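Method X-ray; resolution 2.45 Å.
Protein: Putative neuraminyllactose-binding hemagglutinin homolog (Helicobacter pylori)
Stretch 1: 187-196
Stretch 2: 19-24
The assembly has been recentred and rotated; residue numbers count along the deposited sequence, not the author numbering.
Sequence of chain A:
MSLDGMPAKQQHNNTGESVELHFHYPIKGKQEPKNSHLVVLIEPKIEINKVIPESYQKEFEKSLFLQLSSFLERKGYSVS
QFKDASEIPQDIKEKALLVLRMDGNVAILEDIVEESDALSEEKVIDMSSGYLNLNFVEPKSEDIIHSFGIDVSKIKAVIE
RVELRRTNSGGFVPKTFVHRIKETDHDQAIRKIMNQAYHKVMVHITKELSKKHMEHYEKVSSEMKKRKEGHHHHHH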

# COMPACT_ATOMS: atom_id res chain seq x y z
N ASP A 187 7.53 8.82 -15.53
CA ASP A 187 6.24 8.47 -16.13
C ASP A 187 6.27 7.17 -16.91
O ASP A 187 5.32 6.40 -16.88
CB ASP A 187 5.61 9.61 -16.93
CG ASP A 187 4.92 10.63 -16.01
OD1 ASP A 187 3.68 10.51 -15.76
OD2 ASP A 187 5.65 11.52 -15.50
N GLN A 188 7.40 6.91 -17.55
CA GLN A 188 7.64 5.63 -18.20
C GLN A 188 7.70 4.43 -17.19
O GLN A 188 7.20 3.33 -17.46
CB GLN A 188 8.89 5.75 -19.11
CG GLN A 188 9.14 4.62 -20.09
CD GLN A 188 8.28 4.64 -21.36
OE1 GLN A 188 8.48 3.82 -22.26
NE2 GLN A 188 7.31 5.56 -21.43
N ALA A 189 8.24 4.66 -16.01
CA ALA A 189 8.37 3.63 -15.00
C ALA A 189 6.99 3.30 -14.38
O ALA A 189 6.67 2.13 -14.15
CB ALA A 189 9.37 4.05 -13.93
N ILE A 190 6.21 4.35 -14.15
CA ILE A 190 4.82 4.27 -13.69
C ILE A 190 3.97 3.41 -14.63
O ILE A 190 3.24 2.50 -14.21
CB ILE A 190 4.22 5.70 -13.58
CG1 ILE A 190 4.92 6.44 -12.43
CG2 ILE A 190 2.74 5.66 -13.38
CD1 ILE A 190 4.54 7.88 -12.29
N ARG A 191 4.09 3.70 -15.91
CA ARG A 191 3.44 2.93 -16.95
C ARG A 191 3.76 1.42 -16.88
O ARG A 191 2.84 0.59 -16.98
CB ARG A 191 3.74 3.56 -18.30
CG ARG A 191 2.52 4.17 -18.92
CD ARG A 191 2.71 5.51 -19.59
NE ARG A 191 3.34 5.40 -20.90
CZ ARG A 191 3.38 6.38 -21.81
NH1 ARG A 191 2.79 7.56 -21.59
NH2 ARG A 191 4.00 6.17 -22.96
N LYS A 192 5.03 1.08 -16.68
CA LYS A 192 5.52 -0.31 -16.56
C LYS A 192 5.03 -1.00 -15.31
O LYS A 192 4.57 -2.13 -15.37
CB LYS A 192 7.04 -0.38 -16.58
CG LYS A 192 7.69 -0.16 -17.97
CD LYS A 192 9.13 -0.59 -17.98
CE LYS A 192 10.06 0.60 -17.75
NZ LYS A 192 11.46 0.14 -17.41
N ILE A 193 5.11 -0.30 -14.19
CA ILE A 193 4.69 -0.84 -12.91
C ILE A 193 3.20 -1.13 -12.91
O ILE A 193 2.78 -2.22 -12.49
CB ILE A 193 5.11 0.11 -11.75
CG1 ILE A 193 6.63 -0.03 -11.52
CG2 ILE A 193 4.28 -0.16 -10.49
CD1 ILE A 193 7.28 1.06 -10.68
N MET A 194 2.41 -0.16 -13.40
CA MET A 194 0.96 -0.29 -13.51
C MET A 194 0.55 -1.43 -14.45
O MET A 194 -0.38 -2.16 -14.14
CB MET A 194 0.27 1.02 -13.97
CG MET A 194 0.66 2.30 -13.25
SD MET A 194 -0.79 3.16 -12.67
CE MET A 194 -1.05 2.07 -11.28
N ASN A 195 1.21 -1.57 -15.61
CA ASN A 195 0.93 -2.70 -16.48
C ASN A 195 1.16 -4.01 -15.78
O ASN A 195 0.37 -4.92 -15.94
CB ASN A 195 1.75 -2.69 -17.78
CG ASN A 195 1.32 -1.59 -18.74
OD1 ASN A 195 0.22 -1.05 -18.62
ND2 ASN A 195 2.19 -1.22 -19.66
N GLN A 196 2.26 -4.11 -15.03
CA GLN A 196 2.57 -5.34 -14.31
C GLN A 196 1.54 -5.54 -13.22
O GLN A 196 1.16 -6.66 -12.96
CB GLN A 196 3.94 -5.30 -13.66
CG GLN A 196 5.12 -5.59 -14.55
CD GLN A 196 6.44 -5.60 -13.74
OE1 GLN A 196 7.31 -4.74 -13.93
NE2 GLN A 196 6.56 -6.56 -12.82
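Stretch 2 19-24: VELHFH

Residues 19-24 form an irregular segment, extended through Leu 21 and bending at His 22 and Phe 23, that runs along one side of the helix containing residues 187-196. The two progress in the same sense: the CA of Val 19 lies 6.5 Å from the CA of Gln 188, the CA of Leu 21 lies 5.7 Å from the CA of Arg 191, and the CA of His 22 lies 5.6 Å from the CA of Asn 195. The segment thus advances about two helical turns in four residues, and the contact buries 506 Å² in total. Polar side chains of the helix bond directly to its backbone: Gln 188 and Arg 191 to Val 19, Asn 195 to Glu 20 and His 22.

Val 19 has its CA-to-CB bond directed toward the helix and is the most extensively covered residue of the segment. Its N donates to Gln 188 OE1 at 2.4 Å, a very short hydrogen bond. Its carbonyl is held by a fork from Arg 191, with NE at 3.0 Å and NH2 at 2.7 Å from Val 19 O; the oxygen lies at the edge of the guanidinium, near its plane, where both N-H groups can reach it. The side chain adds an apolar contact, Val 19 CG1 lying 3.9 Å from Lys 192 CG.

At Glu 20 the CA-to-CB bond points away from the helix, yet the carboxylate comes back to it, and OE1 makes a salt bridge with Arg 191 NH2 at 3.2 Å. Arg 191 therefore serves a backbone carbonyl and an acidic side chain in successive residues. The main chain of Glu 20 is engaged farther along the helix, its O accepting a hydrogen bond from Asn 195 ND2 at 3.1 Å.

Leu 21, with phi/psi of -56/144, keeps the chain extended and packs over the aliphatic part of Arg 191; in its m, t rotamer, Leu 21 places CD2 3.4 Å from Arg 191 CG.

His 22 is anchored through its backbone, its N donating to Asn 195 OD1 at 2.6 Å, while the end of its side chain leads away from the helix. The amide of Asn 195 thus spans Leu 21, donating a hydrogen bond to the carbonyl of Glu 20 through ND2 and accepting one from the N-H of His 22 through OD1.

Phe 23 is buried, and the end of its ring approaches the helix, with CZ 3.7 Å from Met 194 CB and CE1 3.1 Å from Asn 195 OD1. The contact ends here: His 24, whose N makes a weak hydrogen bond to His 22 O at 3.0 Å, does not touch the helix.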

# COMPACT_ATOMS: atom_id res chain seq x y z
N VAL A 19 7.16 2.59 -23.78
CA VAL A 19 6.14 1.69 -23.20
C VAL A 19 4.81 2.43 -23.17
O VAL A 19 4.76 3.56 -22.74
CB VAL A 19 6.55 1.19 -21.76
CG1 VAL A 19 5.36 0.61 -20.99
CG2 VAL A 19 7.68 0.15 -21.86
N GLU A 20 3.74 1.81 -23.65
CA GLU A 20 2.42 2.43 -23.58
C GLU A 20 1.56 1.69 -22.56
O GLU A 20 1.87 0.54 -22.21
CB GLU A 20 1.74 2.50 -24.95
CG GLU A 20 1.70 3.94 -25.58
CD GLU A 20 3.05 4.40 -26.16
OE1 GLU A 20 3.36 5.62 -26.08
OE2 GLU A 20 3.80 3.53 -26.69
N LEU A 21 0.53 2.35 -22.04
CA LEU A 21 -0.32 1.71 -21.06
C LEU A 21 -0.85 0.42 -21.68
O LEU A 21 -1.09 0.37 -22.88
CB LEU A 21 -1.47 2.61 -20.67
CG LEU A 21 -1.21 3.70 -19.64
CD1 LEU A 21 -2.52 4.47 -19.40
CD2 LEU A 21 -0.68 3.11 -18.36
N HIS A 22 -1.01 -0.63 -20.89
CA HIS A 22 -1.58 -1.84 -21.44
C HIS A 22 -2.47 -2.58 -20.47
O HIS A 22 -2.14 -3.67 -20.00
CB HIS A 22 -0.51 -2.77 -22.01
CG HIS A 22 -1.06 -3.78 -22.97
ND1 HIS A 22 -0.97 -5.14 -22.75
CD2 HIS A 22 -1.76 -3.62 -24.12
CE1 HIS A 22 -1.56 -5.78 -23.75
NE2 HIS A 22 -2.05 -4.88 -24.59
N PHE A 23 -3.63 -1.98 -20.19
CA PHE A 23 -4.58 -2.57 -19.26
C PHE A 23 -5.49 -3.57 -20.01
O PHE A 23 -6.68 -3.36 -20.15
CB PHE A 23 -5.31 -1.46 -18.46
CG PHE A 23 -4.35 -0.52 -17.70
CD1 PHE A 23 -2.99 -0.83 -17.54
CD2 PHE A 23 -4.82 0.67 -17.14
CE1 PHE A 23 -2.13 0.03 -16.84
CE2 PHE A 23 -3.96 1.53 -16.42
CZ PHE A 23 -2.62 1.20 -16.27
N HIS A 24 -4.89 -4.66 -20.48
CA HIS A 24 -5.61 -5.75 -21.21
C HIS A 24 -4.91 -7.10 -20.99
O HIS A 24 -3.70 -7.23 -21.18
CB HIS A 24 -5.78 -5.41 -22.72
CG HIS A 24 -6.57 -6.43 -23.51
ND1 HIS A 24 -5.96 -7.37 -24.34
CD2 HIS A 24 -7.90 -6.64 -23.63
CE1 HIS A 24 -6.89 -8.12 -24.91
NE2 HIS A 24 -8.08 -7.70 -24.50